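Ribonucleoside-diphosphate reductase subunit beta (Streptococcus sanguinis, PDB 4N83) forms the metal-binding small subunit of a class Ib ribonucleotide reductase, carrying a dimanganese centre, and probably serves the conversion of ribonucleotides into the deoxyribonucleotides needed for DNA synthesis. Local coordinates at residues G56-L64 with E119-N127. Numbering follows the deposited sequence.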
loop_
_atom_site.group_PDB
_atom_site.type_symbol
_atom_site.label_atom_id
_atom_site.label_comp_id
_atom_site.label_asym_id
_atom_site.label_seq_id
_atom_site.Cartn_x
_atom_site.Cartn_y
_atom_site.Cartn_z
ATOM N N GLY A 56 -21.292 -5.091 -17.175
ATOM C CA GLY A 56 -21.067 -3.823 -16.476
ATOM C C GLY A 56 -21.582 -3.822 -15.046
ATOM O O GLY A 56 -20.945 -3.264 -14.151
ATOM N N LYS A 57 -22.739 -4.447 -14.835
ATOM C CA LYS A 57 -23.334 -4.569 -13.503
ATOM C C LYS A 57 -22.499 -5.458 -12.577
ATOM O O LYS A 57 -22.489 -5.261 -11.360
ATOM C CB LYS A 57 -24.757 -5.130 -13.603
ATOM C CG LYS A 57 -25.769 -4.160 -14.194
ATOM C CD LYS A 57 -27.171 -4.751 -14.180
ATOM C CE LYS A 57 -28.225 -3.697 -14.473
ATOM N NZ LYS A 57 -29.597 -4.272 -14.466
ATOM N N VAL A 58 -21.809 -6.434 -13.164
ATOM C CA VAL A 58 -20.961 -7.356 -12.412
ATOM C C VAL A 58 -19.690 -6.661 -11.928
ATOM O O VAL A 58 -19.423 -6.626 -10.727
ATOM C CB VAL A 58 -20.610 -8.604 -13.257
ATOM C CG1 VAL A 58 -19.353 -9.298 -12.747
ATOM C CG2 VAL A 58 -21.783 -9.575 -13.268
ATOM N N PHE A 59 -18.913 -6.116 -12.862
ATOM C CA PHE A 59 -17.656 -5.449 -12.515
ATOM C C PHE A 59 -17.903 -4.227 -11.635
ATOM O O PHE A 59 -17.204 -4.025 -10.644
ATOM C CB PHE A 59 -16.876 -5.032 -13.770
ATOM C CG PHE A 59 -16.388 -6.188 -14.607
ATOM C CD1 PHE A 59 -15.803 -7.307 -14.019
ATOM C CD2 PHE A 59 -16.486 -6.143 -15.991
ATOM C CE1 PHE A 59 -15.350 -8.361 -14.795
ATOM C CE2 PHE A 59 -16.030 -7.193 -16.771
ATOM C CZ PHE A 59 -15.462 -8.304 -16.173
ATOM N N GLY A 60 -18.902 -3.428 -12.000
ATOM C CA GLY A 60 -19.278 -2.249 -11.223
ATOM C C GLY A 60 -19.669 -2.573 -9.791
ATOM O O GLY A 60 -19.368 -1.809 -8.874
ATOM N N GLY A 61 -20.350 -3.702 -9.602
ATOM C CA GLY A 61 -20.732 -4.163 -8.268
ATOM C C GLY A 61 -19.533 -4.582 -7.435
ATOM O O GLY A 61 -19.481 -4.319 -6.234
ATOM N N LEU A 62 -18.573 -5.239 -8.082
ATOM C CA LEU A 62 -17.324 -5.635 -7.433
ATOM C C LEU A 62 -16.427 -4.423 -7.178
ATOM O O LEU A 62 -15.706 -4.383 -6.179
ATOM C CB LEU A 62 -16.576 -6.658 -8.291
ATOM C CG LEU A 62 -17.290 -7.986 -8.563
ATOM C CD1 LEU A 62 -16.570 -8.745 -9.669
ATOM C CD2 LEU A 62 -17.391 -8.830 -7.300
ATOM N N THR A 63 -16.474 -3.445 -8.083
ATOM C CA THR A 63 -15.728 -2.192 -7.929
ATOM C C THR A 63 -16.057 -1.506 -6.603
ATOM O O THR A 63 -15.186 -0.904 -5.975
ATOM C CB THR A 63 -16.033 -1.203 -9.078
ATOM O OG1 THR A 63 -15.983 -1.887 -10.335
ATOM C CG2 THR A 63 -15.030 -0.051 -9.087
ATOM N N LEU A 64 -17.318 -1.598 -6.190
ATOM C CA LEU A 64 -17.768 -1.048 -4.912
ATOM C C LEU A 64 -17.055 -1.717 -3.736
ATOM O O LEU A 64 -16.710 -1.057 -2.755
ATOM C CB LEU A 64 -19.284 -1.228 -4.765
ATOM C CG LEU A 64 -19.970 -0.503 -3.605
ATOM C CD1 LEU A 64 -20.043 0.994 -3.869
ATOM C CD2 LEU A 64 -21.361 -1.071 -3.376
ATOM N N GLU A 119 -23.724 5.548 -16.461
ATOM C CA GLU A 119 -24.908 4.721 -16.211
ATOM C C GLU A 119 -24.625 3.547 -15.273
ATOM O O GLU A 119 -25.445 3.231 -14.408
ATOM C CB GLU A 119 -25.493 4.196 -17.528
ATOM C CG GLU A 119 -26.278 5.234 -18.316
ATOM C CD GLU A 119 -26.952 4.656 -19.548
ATOM O OE1 GLU A 119 -26.359 3.767 -20.198
ATOM O OE2 GLU A 119 -28.076 5.095 -19.869
ATOM N N ILE A 120 -23.474 2.903 -15.448
ATOM C CA ILE A 120 -23.101 1.753 -14.624
ATOM C C ILE A 120 -22.817 2.180 -13.183
ATOM O O ILE A 120 -23.370 1.607 -12.243
ATOM C CB ILE A 120 -21.880 1.007 -15.208
ATOM C CG1 ILE A 120 -22.257 0.344 -16.538
ATOM C CG2 ILE A 120 -21.369 -0.051 -14.232
ATOM C CD1 ILE A 120 -21.069 -0.024 -17.403
ATOM N N PHE A 121 -21.962 3.188 -13.018
ATOM C CA PHE A 121 -21.603 3.689 -11.684
ATOM C C PHE A 121 -22.811 4.232 -10.916
ATOM O O PHE A 121 -22.887 4.086 -9.695
ATOM C CB PHE A 121 -20.505 4.764 -11.769
ATOM C CG PHE A 121 -19.113 4.202 -11.859
ATOM C CD1 PHE A 121 -18.507 3.639 -10.743
ATOM C CD2 PHE A 121 -18.405 4.235 -13.054
ATOM C CE1 PHE A 121 -17.225 3.116 -10.818
ATOM C CE2 PHE A 121 -17.121 3.715 -13.135
ATOM C CZ PHE A 121 -16.531 3.156 -12.016
ATOM N N ALA A 122 -23.748 4.849 -11.632
ATOM C CA ALA A 122 -24.968 5.379 -11.022
ATOM C C ALA A 122 -25.816 4.278 -10.382
ATOM O O ALA A 122 -26.356 4.461 -9.291
ATOM C CB ALA A 122 -25.787 6.140 -12.054
ATOM N N TRP A 123 -25.921 3.138 -11.063
ATOM C CA TRP A 123 -26.730 2.011 -10.585
ATOM C C TRP A 123 -26.092 1.282 -9.399
ATOM O O TRP A 123 -26.794 0.872 -8.471
ATOM C CB TRP A 123 -26.991 1.022 -11.729
ATOM C CG TRP A 123 -27.701 -0.227 -11.304
ATOM C CD1 TRP A 123 -29.034 -0.368 -11.052
ATOM C CD2 TRP A 123 -27.112 -1.514 -11.083
ATOM N NE1 TRP A 123 -29.312 -1.664 -10.686
ATOM C CE2 TRP A 123 -28.150 -2.389 -10.696
ATOM C CE3 TRP A 123 -25.807 -2.013 -11.172
ATOM C CZ2 TRP A 123 -27.924 -3.735 -10.404
ATOM C CZ3 TRP A 123 -25.582 -3.350 -10.876
ATOM C CH2 TRP A 123 -26.637 -4.196 -10.498
ATOM N N THR A 124 -24.770 1.122 -9.435
ATOM C CA THR A 124 -24.046 0.405 -8.380
ATOM C C THR A 124 -24.067 1.172 -7.059
ATOM O O THR A 124 -24.062 0.567 -5.985
ATOM C CB THR A 124 -22.577 0.136 -8.770
ATOM O OG1 THR A 124 -21.915 1.375 -9.051
ATOM C CG2 THR A 124 -22.495 -0.769 -9.990
ATOM N N ASN A 125 -24.091 2.501 -7.148
ATOM C CA ASN A 125 -24.160 3.363 -5.968
ATOM C C ASN A 125 -25.575 3.494 -5.388
ATOM O O ASN A 125 -25.743 4.006 -4.280
ATOM C CB ASN A 125 -23.602 4.754 -6.292
ATOM C CG ASN A 125 -22.129 4.723 -6.671
ATOM O OD1 ASN A 125 -21.374 3.861 -6.217
ATOM N ND2 ASN A 125 -21.713 5.671 -7.504
ATOM N N THR A 126 -26.582 3.039 -6.136
ATOM C CA THR A 126 -27.980 3.086 -5.692
ATOM C C THR A 126 -28.631 1.695 -5.686
ATOM O O THR A 126 -29.854 1.573 -5.786
ATOM C CB THR A 126 -28.813 4.025 -6.589
ATOM O OG1 THR A 126 -28.807 3.539 -7.937
ATOM C CG2 THR A 126 -28.251 5.442 -6.557
ATOM N N ASN A 127 -27.812 0.656 -5.556
ATOM C CA ASN A 127 -28.297 -0.721 -5.531
ATOM C C ASN A 127 -28.839 -1.067 -4.137
ATOM O O ASN A 127 -28.200 -0.743 -3.137
ATOM C CB ASN A 127 -27.156 -1.672 -5.910
ATOM C CG ASN A 127 -27.637 -3.076 -6.249
ATOM O OD1 ASN A 127 -28.381 -3.694 -5.490
ATOM N ND2 ASN A 127 -27.189 -3.595 -7.386
#
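Gly60 and Gly61 meet Thr124 where segment 56-64 of helix 49-78 and segment 119-124 of helix 114-124 cross at -55°, with axes 9.1 Å apart. The CA atoms of Gly61 and Thr124 come within 5.6 Å, because Gly56 and Gly60 put no side chain between the helices; Gly61 only brings its backbone close. Ile120 and Thr124, one turn apart, press their methyls on this bare backbone: Ile120 CG2 lies beside Gly56 O, and Thr124 CG2 sits 3.4 Å from Gly60 C. The Thr124 hydroxyl turns back between N and carbonyl carbon (chi1 58°) and bonds to Phe121 O, which also accepts from Asn125 N on the same face of its plane; the methyl is thereby left for the glycines. At one flank the extended Lys57 chain runs over a face of the Trp123 indole, with CG in CH-pi contact. Lys57 NZ lies 4.8 Å from the centroid of the Trp123 six-membered ring, an off-centre cation-pi contact, while Asn127 ND2 lies against the opposite face toward the rim. At the other flank Leu64 CD1 touches Asn125 OD1, which is bonded to Ala7 N of the second subunit. Thr63 meets both Phe121 and Tyr104, predicted to be an active-site residue. Glycine-backed methyl packing thus joins the ferritin-like bundle to helix 114-124 beside the dimer interface; the indole would favour the ammonium group, weakly paired with Asp53, only modestly.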